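Local coordinates for pyruvate kinase 1 (Trypanosoma brucei brucei, PDB 4KCT) that catalyses phosphoryl transfer from phosphoenolpyruvate to ADP, giving pyruvate and ATP, and has an intrinsic oxaloacetate decarboxylase activity, at the interface of chains A and B. Numbering follows the deposited sequence. Chains: chain A/B, Pyruvate kinase 1.

Contact 1 and contact 2 belong to one two-fold symmetric interface between neighbouring subunits of the pyruvate kinase tetramer. The centres of their C-alpha atoms lie about 19 Å apart. Helix 275-289 serves both, from chain B in contact 1 (B:Val277) and from chain A in contact 2 (A:Cys276). Contact 1 joins the N-terminal segment and helix 340-356 to the 3-10 helix 272-274 and the start of helix 275-289 of the partner. Contact 2 sits where the two copies of helix 311-323 meet. A:Arg263 of the pyruvate pocket places this interface beside the active site, so packing there may influence the pocket.

Contact 1: the interface of chains A and B. Residues chain A 12, 14, 16, 353; chain B 273-274, 277.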
loop_
_atom_site.group_PDB
_atom_site.type_symbol
_atom_site.label_atom_id
_atom_site.label_comp_id
_atom_site.label_asym_id
_atom_site.label_seq_id
_atom_site.Cartn_x
_atom_site.Cartn_y
_atom_site.Cartn_z
ATOM N N ILE A 12 5.784 -24.455 11.287
ATOM C CA ILE A 12 5.131 -25.368 12.254
ATOM C C ILE A 12 6.015 -25.683 13.465
ATOM O O ILE A 12 5.590 -26.358 14.399
ATOM C CB ILE A 12 4.715 -26.710 11.589
ATOM C CG1 ILE A 12 5.954 -27.491 11.095
ATOM C CG2 ILE A 12 3.714 -26.465 10.463
ATOM C CD1 ILE A 12 5.861 -29.013 11.229
ATOM N N GLU A 14 7.914 -23.526 15.426
ATOM C CA GLU A 14 8.093 -22.488 16.468
ATOM C C GLU A 14 7.062 -22.650 17.578
ATOM O O GLU A 14 5.957 -23.122 17.323
ATOM C CB GLU A 14 7.951 -21.083 15.860
ATOM C CG GLU A 14 8.838 -20.826 14.654
ATOM C CD GLU A 14 10.284 -20.568 15.034
ATOM O OE1 GLU A 14 11.123 -21.491 14.877
ATOM O OE2 GLU A 14 10.581 -19.446 15.494
ATOM N N VAL A 16 3.989 -21.791 19.984
ATOM C CA VAL A 16 2.755 -21.050 19.750
ATOM C C VAL A 16 2.506 -20.068 20.878
ATOM O O VAL A 16 3.185 -20.122 21.917
ATOM C CB VAL A 16 1.543 -22.005 19.562
ATOM C CG1 VAL A 16 1.765 -22.869 18.330
ATOM C CG2 VAL A 16 1.330 -22.870 20.800
ATOM N N GLU A 353 -3.175 -22.122 17.436
ATOM C CA GLU A 353 -2.359 -22.211 16.222
ATOM C C GLU A 353 -2.749 -21.104 15.225
ATOM O O GLU A 353 -1.881 -20.470 14.631
ATOM C CB GLU A 353 -2.503 -23.579 15.530
ATOM C CG GLU A 353 -1.830 -24.719 16.249
ATOM C CD GLU A 353 -0.315 -24.674 16.159
ATOM O OE1 GLU A 353 0.333 -25.401 16.932
ATOM O OE2 GLU A 353 0.216 -24.019 15.237
ATOM N N GLU B 273 -3.654 -29.922 14.716
ATOM C CA GLU B 273 -3.895 -28.477 14.643
ATOM C C GLU B 273 -2.813 -27.707 13.856
ATOM O O GLU B 273 -3.097 -26.655 13.291
ATOM C CB GLU B 273 -4.104 -27.873 16.048
ATOM C CG GLU B 273 -2.831 -27.800 16.890
ATOM C CD GLU B 273 -2.593 -29.064 17.705
ATOM O OE1 GLU B 273 -3.238 -30.110 17.421
ATOM O OE2 GLU B 273 -1.790 -28.999 18.659
ATOM N N LYS B 274 -1.639 -28.323 13.659
ATOM C CA LYS B 274 -0.574 -27.682 12.905
ATOM C C LYS B 274 -0.754 -27.845 11.412
ATOM O O LYS B 274 -0.037 -27.229 10.642
ATOM C CB LYS B 274 0.815 -28.204 13.328
ATOM C CG LYS B 274 1.211 -27.801 14.748
ATOM C CD LYS B 274 2.674 -28.091 15.052
ATOM C CE LYS B 274 3.033 -27.588 16.443
ATOM N NZ LYS B 274 2.933 -26.101 16.501
ATOM N N VAL B 277 -1.472 -24.650 9.437
ATOM C CA VAL B 277 -0.298 -23.810 9.200
ATOM C C VAL B 277 0.582 -24.364 8.078
ATOM O O VAL B 277 1.035 -23.620 7.222
ATOM C CB VAL B 277 0.546 -23.683 10.482
ATOM C CG1 VAL B 277 1.826 -22.910 10.200
ATOM C CG2 VAL B 277 -0.274 -23.008 11.573
HETATM O O HOH W 1 -0.504 -26.708 18.872
HETATM O O HOH W 2 4.822 -25.417 18.171
#
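B:Lys274 and A:Glu353 form a salt bridge in a subunit interface of the pyruvate kinase tetramer. A:Glu353 is on helix 340-356 and B:Lys274 on the 3-10 helix 272-274. The ammonium NZ of B:Lys274 lies 2.7 Å from the carboxylate OE1 of A:Glu353. It meets the syn lone pair, on the side of the other oxygen. The lysine chain runs extended until its last torsion (chi4 -65°), which turns NZ towards the carboxylate. A weak bond from B:Lys274 NZ reaches the backbone O of A:Ile12 at 3.4 Å.

Two waters extend the polar network. Water 2 links B:Lys274 NZ, at 2.6 Å, to the backbone O of A:Glu14. A:Glu14 is poorly ordered, so this water link is less certain. Water 1 lies between A:Glu353 OE1 and B:Glu273 OE2. A:Glu353 OE1 and B:Glu273 OE2 are 4.5 Å apart. The water and the lysine probably ease the repulsion between them.

Carbon groups pack around the charges. The side chains of A:Glu353 and B:Glu273 cross at about a right angle, with their CG atoms 3.3 Å apart. A bend in A:Glu353 (chi2 -72°) carries its carboxylate over to B:Lys274, where CD lies 3.8 Å from the lysine CG. A:Ile12 offers its CG2 branch to CG1 of B:Val277 at 4.0 Å. The other branch of B:Val277, CG2, faces OE2 of A:Glu353. A:Val16 CG1 lies beside the lysine ammonium.

Contact 2: the interface of chains A and B. Residues chain A 263, 276, 312, 316, 319; chain B 311-312, 315, 319.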
loop_
_atom_site.group_PDB
_atom_site.type_symbol
_atom_site.label_atom_id
_atom_site.label_comp_id
_atom_site.label_asym_id
_atom_site.label_seq_id
_atom_site.Cartn_x
_atom_site.Cartn_y
_atom_site.Cartn_z
ATOM N N ARG A 263 -24.730 -21.104 11.136
ATOM C CA ARG A 263 -24.503 -21.720 9.830
ATOM C C ARG A 263 -25.430 -22.888 9.508
ATOM O O ARG A 263 -25.574 -23.244 8.351
ATOM C CB ARG A 263 -23.051 -22.150 9.686
ATOM C CG ARG A 263 -22.105 -20.959 9.679
ATOM C CD ARG A 263 -20.696 -21.412 9.382
ATOM N NE ARG A 263 -20.281 -22.538 10.228
ATOM C CZ ARG A 263 -19.083 -23.100 10.146
ATOM N NH1 ARG A 263 -18.202 -22.626 9.277
ATOM N NH2 ARG A 263 -18.818 -24.224 10.811
ATOM N N CYS A 276 -19.981 -19.642 3.101
ATOM C CA CYS A 276 -18.618 -19.131 3.281
ATOM C C CYS A 276 -18.509 -17.645 2.996
ATOM O O CYS A 276 -17.756 -16.927 3.676
ATOM C CB CYS A 276 -17.634 -19.908 2.432
ATOM S SG CYS A 276 -17.816 -21.687 2.648
ATOM N N ALA A 312 -11.000 -31.408 7.632
ATOM C CA ALA A 312 -11.867 -30.252 7.249
ATOM C C ALA A 312 -12.293 -29.499 8.491
ATOM O O ALA A 312 -12.419 -28.278 8.474
ATOM C CB ALA A 312 -13.117 -30.740 6.506
ATOM N N ASP A 316 -11.742 -25.597 9.386
ATOM C CA ASP A 316 -12.905 -24.743 9.647
ATOM C C ASP A 316 -12.680 -23.879 10.901
ATOM O O ASP A 316 -12.957 -22.659 10.898
ATOM C CB ASP A 316 -14.143 -25.635 9.847
ATOM C CG ASP A 316 -15.452 -24.836 9.912
ATOM O OD1 ASP A 316 -15.642 -23.875 9.130
ATOM O OD2 ASP A 316 -16.282 -25.155 10.778
ATOM N N ASN A 319 -9.838 -21.347 10.244
ATOM C CA ASN A 319 -10.276 -20.287 9.333
ATOM C C ASN A 319 -11.302 -19.313 9.889
ATOM O O ASN A 319 -11.276 -18.118 9.545
ATOM C CB ASN A 319 -10.728 -20.874 7.986
ATOM C CG ASN A 319 -9.549 -21.209 7.094
ATOM O OD1 ASN A 319 -8.684 -20.356 6.874
ATOM N ND2 ASN A 319 -9.395 -22.491 6.758
ATOM N N ARG B 311 -21.080 -28.113 7.472
ATOM C CA ARG B 311 -20.664 -26.731 7.295
ATOM C C ARG B 311 -19.121 -26.610 7.298
ATOM O O ARG B 311 -18.568 -25.813 6.562
ATOM C CB ARG B 311 -21.279 -25.839 8.393
ATOM C CG ARG B 311 -22.812 -25.932 8.470
ATOM C CD ARG B 311 -23.458 -25.490 7.172
ATOM N NE ARG B 311 -24.911 -25.606 7.254
ATOM C CZ ARG B 311 -25.610 -26.638 6.777
ATOM N NH1 ARG B 311 -24.996 -27.602 6.080
ATOM N NH2 ARG B 311 -26.925 -26.673 6.936
ATOM N N ALA B 312 -18.441 -27.431 8.097
ATOM C CA ALA B 312 -16.962 -27.407 8.148
ATOM C C ALA B 312 -16.348 -27.875 6.811
ATOM O O ALA B 312 -15.313 -27.373 6.363
ATOM C CB ALA B 312 -16.449 -28.284 9.298
ATOM N N SER B 315 -16.643 -25.131 4.173
ATOM C CA SER B 315 -15.628 -24.155 4.528
ATOM C C SER B 315 -14.226 -24.630 4.116
ATOM O O SER B 315 -13.410 -23.848 3.611
ATOM C CB SER B 315 -15.679 -23.914 6.048
ATOM O OG SER B 315 -14.524 -23.280 6.508
ATOM N N ASN B 319 -11.862 -22.610 1.600
ATOM C CA ASN B 319 -10.649 -22.019 2.088
ATOM C C ASN B 319 -9.392 -22.580 1.423
ATOM O O ASN B 319 -8.383 -21.869 1.282
ATOM C CB ASN B 319 -10.567 -22.143 3.596
ATOM C CG ASN B 319 -11.379 -21.086 4.286
ATOM O OD1 ASN B 319 -11.300 -19.918 3.920
ATOM N ND2 ASN B 319 -12.329 -21.510 5.083
HETATM O O HOH W 3 -14.641 -21.399 9.119
HETATM O O HOH W 4 -12.035 -24.114 6.440
#
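Helix 311-323 of one subunit packs against its copy in the other, and the backbone O of A:Arg263, in helix 263-269, accepts a 2.7 Å bond from NE of B:Arg311. This is a pyruvate kinase dimer interface next to the pyruvate pocket. The donor NE sits above the carbonyl plane, 45° out of it. The two arginine side chains slide past each other in opposite directions. CB of B:Arg311 lies over one face of the A:Arg263 guanidinium, towards its rim.

That guanidinium grips A:Asp316 end-on within its own chain. A:Arg263 NH1 donates to OD1 of A:Asp316 at 2.9 Å, and A:Arg263 NH2 to OD2 of A:Asp316 at 2.7 Å, the latter also a salt bridge. Both carboxylate oxygens use their syn lone pairs. The grip fixes the rotation of the carboxylate. OD1 of A:Asp316 also accepts from OG of B:Ser315 at 2.9 Å, on the anti side and somewhat out of the carboxylate plane. The serine OG lies opposite its backbone N (chi1 164°), which points it at A:Asp316. The carboxylate carbon CG of A:Asp316 rests 3.5 Å from CA of B:Ala312.

Water 3 joins OD1 and the backbone O of A:Asp316 to B:Ser315 OG. A:Cys276 places SG 3.8 Å from CA of B:Ser315. The amides of A:Asn319 and B:Asn319 come from opposite directions and stack, their planes 21° apart. CG of A:Asn319 and CG of B:Asn319 are 3.4 Å apart. Water 4 bridges both ND2 atoms, and it also bonds OG of B:Ser315 at 2.6 Å.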